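Local coordinates for CaaX farnesyltransferase beta subunit Ram1 (Aspergillus fumigatus, PDB 4L9P), which forms, with an alpha subunit, a zinc-dependent farnesyltransferase that probably attaches farnesyl groups to CaaX-motif cysteines, and probably supplies its peptide-binding part, at residues I72-L75 / F76-P80; A123-R126 / K127-L130; S303-P306 / G307-A310. All coordinates share one frame; numbering follows the deposited sequence.

Contact 1: residues I72-L75 / F76-P80; sequences IPAL and FREPP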
# COMPACT_ATOMS: atom_id res chain seq x y z
N ILE B 72 -22.14 -22.18 7.20
CA ILE B 72 -21.74 -21.12 6.24
C ILE B 72 -22.94 -20.26 5.93
O ILE B 72 -23.89 -20.71 5.27
CB ILE B 72 -21.19 -21.73 4.94
CG1 ILE B 72 -20.05 -22.68 5.25
CG2 ILE B 72 -20.70 -20.58 3.97
CD1 ILE B 72 -19.60 -23.44 4.07
N PRO B 73 -22.94 -18.98 6.36
CA PRO B 73 -24.06 -18.08 6.11
C PRO B 73 -24.28 -17.79 4.62
O PRO B 73 -23.31 -17.80 3.83
CB PRO B 73 -23.61 -16.78 6.80
CG PRO B 73 -22.69 -17.23 7.85
CD PRO B 73 -21.95 -18.39 7.28
N ALA B 74 -25.53 -17.51 4.24
CA ALA B 74 -25.86 -17.18 2.87
C ALA B 74 -25.00 -16.04 2.28
O ALA B 74 -24.76 -16.01 1.07
CB ALA B 74 -27.33 -16.81 2.77
N LEU B 75 -24.57 -15.12 3.14
CA LEU B 75 -23.79 -13.96 2.67
C LEU B 75 -22.54 -14.43 1.91
O LEU B 75 -22.05 -13.72 1.02
CB LEU B 75 -23.36 -13.13 3.91
CG LEU B 75 -22.51 -11.89 3.66
CD1 LEU B 75 -23.34 -10.88 2.83
CD2 LEU B 75 -22.09 -11.27 5.04
N PHE B 76 -22.01 -15.59 2.28
CA PHE B 76 -20.79 -16.10 1.65
C PHE B 76 -21.04 -17.16 0.59
O PHE B 76 -20.10 -17.80 0.10
CB PHE B 76 -19.86 -16.64 2.74
CG PHE B 76 -19.54 -15.62 3.76
CD1 PHE B 76 -18.63 -14.59 3.40
CD2 PHE B 76 -20.11 -15.61 5.03
CE1 PHE B 76 -18.32 -13.58 4.32
CE2 PHE B 76 -19.78 -14.61 5.95
CZ PHE B 76 -18.91 -13.60 5.62
N ARG B 77 -22.30 -17.35 0.22
CA ARG B 77 -22.66 -18.41 -0.71
C ARG B 77 -23.36 -17.92 -1.96
O ARG B 77 -23.74 -18.75 -2.79
CB ARG B 77 -23.58 -19.43 -0.01
CG ARG B 77 -22.99 -19.97 1.24
CD ARG B 77 -23.79 -21.17 1.88
NE ARG B 77 -25.17 -21.11 1.44
CZ ARG B 77 -26.23 -20.81 2.18
NH1 ARG B 77 -26.15 -20.66 3.49
NH2 ARG B 77 -27.41 -20.73 1.58
N GLU B 78 -23.57 -16.61 -2.11
CA GLU B 78 -24.34 -16.06 -3.22
C GLU B 78 -23.70 -14.71 -3.61
O GLU B 78 -23.09 -14.03 -2.78
CB GLU B 78 -25.80 -15.77 -2.81
CG GLU B 78 -26.39 -16.83 -1.94
CD GLU B 78 -27.81 -16.49 -1.56
OE1 GLU B 78 -28.25 -15.34 -1.84
OE2 GLU B 78 -28.49 -17.35 -1.00
N PRO B 79 -23.80 -14.34 -4.89
CA PRO B 79 -23.38 -12.99 -5.28
C PRO B 79 -24.25 -11.91 -4.60
O PRO B 79 -25.32 -12.22 -4.04
CB PRO B 79 -23.56 -12.99 -6.80
CG PRO B 79 -23.73 -14.45 -7.19
CD PRO B 79 -24.40 -15.08 -6.02
N PRO B 80 -23.83 -10.63 -4.67
CA PRO B 80 -24.62 -9.54 -4.05
C PRO B 80 -26.01 -9.44 -4.66
O PRO B 80 -26.21 -9.88 -5.79
CB PRO B 80 -23.78 -8.29 -4.34
CG PRO B 80 -22.31 -8.83 -4.50
CD PRO B 80 -22.50 -10.18 -5.17
O HOH W 1 -23.42 -12.15 -0.79
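Ile72 and Arg77 meet twice, once through carbon and once through a hydrogen bond. On the carbon side, CG2 of Ile72, which stands anti to its own backbone N, lies 3.6 Å from CG of Arg77. The arginine chain bends about its CG-CD bond (chi3 -23°), which brings the guanidinium back to the main chain of Ile72: NH1 of Arg77 donates to O of Ile72 at 2.9 Å. The acceptor lies in the guanidinium plane and the donor in the carbonyl plane, with an N-H...O angle of 162°. One face of the same flat group rests on Ala74, whose CA is 3.7 Å from CZ of Arg77. Phe76 belongs to the tight part as well. Its ring has CB of Leu75 over one face, toward the rim, and the proline ring near its plane, with CD2 of Phe76 4.0 Å from CD of Pro73. The backbone carrying these side chains makes a short 3-10 turn, identified by two successive bonds between residues three apart: Phe76 N to Pro73 O at 3.0 Å, and Arg77 N to Ala74 O at 2.9 Å. The turn precedes helix 89-105 and packs against helix 403-413, where Glu404 and Arg408 touch both Pro73 and Phe76; Ile341 of the alpha subunit packs on Phe76 as well. The other flank is looser. Glu78 is exposed; its chain is extended beyond CG, and OE2 of Glu78 lies 4.0 Å from CB of Ala74. Here a water joins two carbonyl oxygens, which cannot bond each other, donating to O of Leu75 and to O of Glu78, each 2.8 Å from the water oxygen.

Contact 2: residues A123-R126 / K127-L130; sequences ALQR and KDHL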
# COMPACT_ATOMS: atom_id res chain seq x y z
N ALA B 123 -9.12 -26.08 7.86
CA ALA B 123 -7.99 -25.73 8.70
C ALA B 123 -6.91 -24.98 7.94
O ALA B 123 -6.69 -25.21 6.73
CB ALA B 123 -7.34 -27.05 9.23
N LEU B 124 -6.17 -24.19 8.67
CA LEU B 124 -4.90 -23.67 8.15
C LEU B 124 -3.96 -24.87 7.97
O LEU B 124 -3.70 -25.63 8.94
CB LEU B 124 -4.34 -22.65 9.14
CG LEU B 124 -3.01 -22.00 8.68
CD1 LEU B 124 -3.15 -21.17 7.40
CD2 LEU B 124 -2.36 -21.19 9.81
N GLN B 125 -3.41 -25.01 6.78
CA GLN B 125 -2.56 -26.17 6.41
C GLN B 125 -1.11 -25.89 6.84
O GLN B 125 -0.23 -25.63 6.02
CB GLN B 125 -2.71 -26.53 4.91
CG GLN B 125 -4.18 -26.93 4.56
CD GLN B 125 -4.67 -28.18 5.28
OE1 GLN B 125 -3.93 -29.19 5.40
NE2 GLN B 125 -5.93 -28.13 5.79
N ARG B 126 -0.90 -25.89 8.18
CA ARG B 126 0.35 -25.40 8.74
C ARG B 126 1.57 -26.14 8.21
O ARG B 126 2.55 -25.50 7.80
CB ARG B 126 0.36 -25.50 10.29
CG ARG B 126 -0.88 -24.86 10.93
CD ARG B 126 -0.97 -24.90 12.55
NE ARG B 126 0.03 -24.04 13.12
CZ ARG B 126 -0.21 -22.96 13.79
NH1 ARG B 126 -1.44 -22.61 14.15
NH2 ARG B 126 0.83 -22.26 14.14
N LYS B 127 1.52 -27.46 8.18
CA LYS B 127 2.70 -28.18 7.72
C LYS B 127 3.01 -27.88 6.24
O LYS B 127 4.16 -27.68 5.85
CB LYS B 127 2.50 -29.70 7.97
CG LYS B 127 3.50 -30.55 7.25
CD LYS B 127 3.26 -32.05 7.58
CE LYS B 127 4.20 -32.94 6.77
NZ LYS B 127 3.96 -34.33 7.28
N ASP B 128 1.97 -27.79 5.42
CA ASP B 128 2.18 -27.48 4.01
C ASP B 128 2.82 -26.09 3.87
O ASP B 128 3.74 -25.89 3.03
CB ASP B 128 0.87 -27.44 3.22
CG ASP B 128 0.21 -28.82 3.07
OD1 ASP B 128 0.92 -29.85 3.19
OD2 ASP B 128 -1.02 -28.84 2.79
N HIS B 129 2.32 -25.12 4.61
CA HIS B 129 2.89 -23.76 4.49
C HIS B 129 4.30 -23.65 5.05
O HIS B 129 5.12 -22.92 4.47
CB HIS B 129 1.96 -22.74 5.13
CG HIS B 129 0.59 -22.78 4.53
ND1 HIS B 129 0.38 -22.90 3.16
CD2 HIS B 129 -0.65 -22.76 5.11
CE1 HIS B 129 -0.92 -22.94 2.92
NE2 HIS B 129 -1.57 -22.85 4.09
N LEU B 130 4.59 -24.35 6.15
CA LEU B 130 5.95 -24.36 6.67
C LEU B 130 6.91 -24.89 5.59
O LEU B 130 7.96 -24.31 5.37
CB LEU B 130 6.09 -25.30 7.91
CG LEU B 130 5.44 -24.70 9.16
CD1 LEU B 130 5.38 -25.78 10.25
CD2 LEU B 130 6.22 -23.53 9.72
O HOH W 2 -0.66 -28.99 6.29
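Gln125 and His129 both carry CG anti to the carbonyl carbon (chi1 -61° and -57°), and in the histidine this rotation lays the imidazole back along the first helical turn, toward the residue four places earlier. There O of Gln125 stands over one face of the ring, only 3.0 Å from CD2 of His129, while also accepting the backbone bond from His129 N at 3.0 Å. Leu124 adds a carbon contact at an oblique angle, its CD1 lying 3.7 Å from CD2 of His129. Asp128 runs alongside Gln125, with OD2 of Asp128 3.6 Å from CB of Gln125 and the amide and carboxylate planes 40° apart.

Gln125 occupies the N-cap of helix 126-135, within the alpha-alpha toroid domain, and is also the centre of an inverse gamma turn, closed by a weak bond from Arg126 N to Leu124 O. Its side chain bends at chi2, and NE2 of Gln125 reaches O of Ala123 at 3.2 Å, from above the carbonyl plane and far from straight; it has a stronger partner in O of Gly114. A water lies at the helix start, accepting from Asp128 N at 3.0 Å and donating only weakly to OE1 of Gln125. Lys113 forms a salt bridge with OD2 of Asp128, so this carboxylate is tied to the preceding loop.

Both ring nitrogens of His129 are engaged: NE2 with OE1 of Gln415, ND1 with the backbone N of Gly420. OE1 of Gln415 also accepts from Gln125 N while its NE2 donates to Ala123 O, which supports that amide's orientation. The pairing is therefore consistent with a neutral imidazole carrying its proton on NE2, its ring rotation fixed from two sides.

Contact 3: residues S303-P306 / G307-A310; sequences SGSP and GSEA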
# COMPACT_ATOMS: atom_id res chain seq x y z
N SER B 303 -3.30 7.88 -1.11
CA SER B 303 -2.59 7.46 -2.32
C SER B 303 -1.08 7.38 -2.11
O SER B 303 -0.56 7.80 -1.05
CB SER B 303 -2.91 8.42 -3.43
OG SER B 303 -2.51 9.76 -3.11
N GLY B 304 -0.34 6.87 -3.13
CA GLY B 304 1.10 6.75 -2.95
C GLY B 304 1.83 8.06 -2.91
O GLY B 304 2.89 8.20 -2.31
N SER B 305 1.30 9.01 -3.66
CA SER B 305 1.89 10.34 -3.74
C SER B 305 0.69 11.29 -3.98
O SER B 305 -0.39 10.83 -4.41
CB SER B 305 2.96 10.38 -4.84
OG SER B 305 2.46 9.91 -6.07
N PRO B 306 0.86 12.62 -3.79
CA PRO B 306 -0.31 13.53 -3.85
C PRO B 306 -1.05 13.46 -5.18
O PRO B 306 -0.40 13.51 -6.26
CB PRO B 306 0.33 14.91 -3.65
CG PRO B 306 1.47 14.58 -2.66
CD PRO B 306 2.06 13.27 -3.20
N GLY B 307 -2.38 13.33 -5.11
CA GLY B 307 -3.22 13.29 -6.31
C GLY B 307 -3.39 11.94 -6.94
O GLY B 307 -4.25 11.81 -7.83
N SER B 308 -2.57 10.95 -6.56
CA SER B 308 -2.80 9.61 -7.12
C SER B 308 -4.03 8.95 -6.50
O SER B 308 -4.72 9.56 -5.66
CB SER B 308 -1.52 8.78 -6.95
OG SER B 308 -0.55 9.22 -7.92
N GLU B 309 -4.32 7.72 -6.91
CA GLU B 309 -5.58 7.09 -6.48
C GLU B 309 -5.44 6.45 -5.10
O GLU B 309 -4.41 5.82 -4.74
CB GLU B 309 -5.91 6.04 -7.53
CG GLU B 309 -7.22 5.26 -7.25
CD GLU B 309 -7.47 4.22 -8.35
OE1 GLU B 309 -6.57 3.93 -9.18
OE2 GLU B 309 -8.58 3.65 -8.35
N ALA B 310 -6.50 6.63 -4.28
CA ALA B 310 -6.46 5.99 -2.94
C ALA B 310 -6.22 4.50 -3.05
O ALA B 310 -6.88 3.81 -3.88
CB ALA B 310 -7.79 6.23 -2.23
O HOH W 3 -3.73 12.33 -2.84
O HOH W 4 0.90 11.47 -7.57
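Ser305 O and the backbone N of Ser308 close a type II beta turn, the bond measuring 3.1 Å with an N-H...O angle of 162°. The third position belongs to Gly307, whose phi of 86° lies in the region a glycine adopts readily. A second donor grips the same carbonyl: OG of Ser303 reaches O of Ser305 at 2.7 Å, and the two arrive from opposite faces of the carbonyl plane. That hydroxyl has O of Cys295 as a further partner. Ser303 can reach the turn because its OG sits between the backbone N and the carbonyl carbon (chi1 60°), folded inward over the turn, where CB of Ser303 packs 3.8 Å from CB of Ser308.

Two waters form the next layer. One donates to OG of Ser303 and accepts from N of Gly307, at 2.8 Å from that nitrogen, which ties the serine to the tip of the turn. The other is held by three groups: it donates to O of Pro306 and bonds to the hydroxyls of Ser305 and Ser308, whose OG atoms, 3.6 Å apart, are bridged through it.

Farther out, the alpha subunit holds the loop in place before helix 312-323. Thr165 of the alpha subunit bonds to OG of Ser308, and Asn201 of that chain to O of Gly307, while Tyr161 of the same chain packs on both Ser303 and Ser308. The side chain of Glu309 sets out from its CA away from residues 303-306, and its carboxylate has partners in both chains: Ser198 and Asn197 of the alpha subunit bond to it, and OE1 forms a salt bridge with Arg359, a residue of the bound inhibitor's pocket. The backbone O of Glu309 is hydrogen-bonded with OH of Tyr161 of the alpha subunit and also receives a weak CA-H...O contact from CA of Ser303 at 3.4 Å.

The three contacts are local, two turns and one helix start in series, and none touches another. Contact 1 and contact 2 are the nearer pair, with centres 26 Å apart and nearest atoms about 11 Å; contact 3 lies with its centre 33 Å from that of contact 1 and 37 Å from that of contact 2, the latter on the opposite side of the chain's centre. Contact 1 lies away from the active site. Contact 2 comes closer to the zinc ligands, with the side chain of His129 about 10 Å from that of His433. Contact 3 approaches the bound FII, about 7 Å from the side chain of Glu309, and, like contact 1, meets the alpha subunit.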